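Local coordinates for protein 4-phosphoerythronate dehydrogenase (Lactobacillus jensenii, PDB 4PRK) that probably catalyses the NAD-dependent interconversion of pyruvate and D-lactate, as a D-isomer specific 2-hydroxyacid dehydrogenase with a Rossmann-fold coenzyme domain, at residues A107-A110 with V111-M115. Numbering follows the deposited sequence.
Sequences AEMA and VTQAM
T112 folds its hydroxyl back onto the backbone of E108, one turn earlier in helix 103-118 of the Rossmann-type domain, where the touching residues are buried. OG1 lies beside its own backbone N and anti to the carbonyl carbon (chi1 -70°), which aims it at the preceding turn. There T112 OG1 donates to E108 O at 2.7 Å. The same oxygen takes the helical bond from T112 N at 2.8 Å. The two donors come from opposite faces of the carbonyl plane, so E108 O is gripped twice. An alanine here would remove the hydroxyl and would probably leave E108 O with the single helical bond from the backbone N. E108 OE2 forms a salt bridge with R104, OE1 takes a hydrogen bond from the backbone N of I144 of the second subunit, and T112 packs on M115 of that subunit. A110 and A114 rest on I231 of strand 229-232, while A107 and V111 pack on helix 155-167. On another side of the helix, M109 and Q113 cross at a slant. M109 bends at chi2 and again at chi3. Q113 NE2 makes weak hydrogen bonds to T293 OG1 and, at 3.5 Å, to M109 SD.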
ATOM      1  N   ALA A 107      -3.395   1.943  16.395  1.00 24.59           N
ATOM      2  CA  ALA A 107      -3.027   2.796  15.297  1.00 22.69           C
ATOM      3  C   ALA A 107      -4.265   3.179  14.496  1.00 22.26           C
ATOM      4  O   ALA A 107      -4.426   4.309  14.064  1.00 18.56           O
ATOM      5  CB  ALA A 107      -2.053   2.079  14.418  1.00 23.33           C
ATOM      6  N   GLU A 108      -5.195   2.248  14.378  1.00 23.99           N
ATOM      7  CA  GLU A 108      -6.396   2.479  13.568  1.00 24.07           C
ATOM      8  C   GLU A 108      -7.342   3.457  14.240  1.00 23.39           C
ATOM      9  O   GLU A 108      -8.076   4.230  13.582  1.00 24.70           O
ATOM     10  CB  GLU A 108      -7.085   1.140  13.227  1.00 23.64           C
ATOM     11  CG  GLU A 108      -6.360   0.355  12.147  1.00 22.17           C
ATOM     12  CD  GLU A 108      -6.990  -0.983  11.763  1.00 23.55           C
ATOM     13  OE1 GLU A 108      -8.176  -1.248  12.102  1.00 21.19           O
ATOM     14  OE2 GLU A 108      -6.316  -1.758  11.045  1.00 20.69           O
ATOM     15  N   MET A 109      -7.321   3.470  15.550  1.00 24.50           N
ATOM     16  CA  MET A 109      -8.161   4.423  16.302  1.00 25.24           C
ATOM     17  C   MET A 109      -7.558   5.839  16.051  1.00 24.83           C
ATOM     18  O   MET A 109      -8.258   6.798  15.721  1.00 25.11           O
ATOM     19  CB  MET A 109      -8.224   4.070  17.808  1.00 23.33           C
ATOM     20  CG  MET A 109      -8.978   5.084  18.652  1.00 26.87           C
ATOM     21  SD  MET A 109     -10.736   5.182  18.215  1.00 30.60           S
ATOM     22  CE  MET A 109     -11.434   4.665  19.770  1.00 31.20           C
ATOM     23  N   ALA A 110      -6.248   5.937  16.144  1.00 24.09           N
ATOM     24  CA  ALA A 110      -5.594   7.192  15.871  1.00 24.63           C
ATOM     25  C   ALA A 110      -5.910   7.705  14.467  1.00 25.20           C
ATOM     26  O   ALA A 110      -6.258   8.851  14.288  1.00 26.09           O
ATOM     27  CB  ALA A 110      -4.125   6.998  16.034  1.00 26.56           C
ATOM     28  N   VAL A 111      -5.770   6.847  13.460  1.00 24.90           N
ATOM     29  CA  VAL A 111      -6.004   7.246  12.080  1.00 22.79           C
ATOM     30  C   VAL A 111      -7.461   7.659  11.907  1.00 24.81           C
ATOM     31  O   VAL A 111      -7.756   8.695  11.290  1.00 23.58           O
ATOM     32  CB  VAL A 111      -5.718   6.091  11.116  1.00 21.24           C
ATOM     33  CG1 VAL A 111      -6.315   6.310   9.732  1.00 22.11           C
ATOM     34  CG2 VAL A 111      -4.256   5.843  11.035  1.00 21.27           C
ATOM     35  N   THR A 112      -8.362   6.803  12.394  1.00 23.51           N
ATOM     36  CA  THR A 112      -9.792   7.058  12.295  1.00 23.82           C
ATOM     37  C   THR A 112     -10.137   8.420  12.869  1.00 24.11           C
ATOM     38  O   THR A 112     -10.865   9.234  12.241  1.00 24.97           O
ATOM     39  CB  THR A 112     -10.567   5.983  13.099  1.00 24.36           C
ATOM     40  OG1 THR A 112     -10.472   4.748  12.433  1.00 23.43           O
ATOM     41  CG2 THR A 112     -11.980   6.302  13.239  1.00 23.35           C
ATOM     42  N   GLN A 113      -9.643   8.689  14.074  1.00 23.36           N
ATOM     43  CA  GLN A 113      -9.933   9.990  14.708  1.00 23.67           C
ATOM     44  C   GLN A 113      -9.343  11.148  13.918  1.00 22.99           C
ATOM     45  O   GLN A 113     -10.045  12.139  13.658  1.00 20.56           O
ATOM     46  CB  GLN A 113      -9.401  10.037  16.129  1.00 26.34           C
ATOM     47  CG  GLN A 113     -10.272   9.260  17.078  1.00 26.64           C
ATOM     48  CD  GLN A 113      -9.933   9.483  18.564  1.00 27.40           C
ATOM     49  OE1 GLN A 113      -9.448  10.533  18.962  1.00 27.09           O
ATOM     50  NE2 GLN A 113     -10.221   8.470  19.394  1.00 27.13           N
ATOM     51  N   ALA A 114      -8.098  10.998  13.460  1.00 21.52           N
ATOM     52  CA  ALA A 114      -7.493  12.018  12.603  1.00 24.02           C
ATOM     53  C   ALA A 114      -8.291  12.296  11.320  1.00 25.89           C
ATOM     54  O   ALA A 114      -8.420  13.461  10.930  1.00 22.62           O
ATOM     55  CB  ALA A 114      -6.058  11.700  12.228  1.00 23.11           C
ATOM     56  N   MET A 115      -8.820  11.242  10.683  1.00 24.65           N
ATOM     57  CA  MET A 115      -9.507  11.435   9.426  1.00 26.11           C
ATOM     58  C   MET A 115     -10.838  12.118   9.682  1.00 26.32           C
ATOM     59  O   MET A 115     -11.182  13.061   8.998  1.00 26.26           O
ATOM     60  CB  MET A 115      -9.753  10.137   8.664  1.00 26.58           C
ATOM     61  CG  MET A 115      -8.605   9.184   8.750  1.00 32.51           C
ATOM     62  SD  MET A 115      -8.460   8.242   7.268  1.00 47.09           S
ATOM     63  CE  MET A 115      -7.830   9.768   6.452  1.00 34.11           C
TER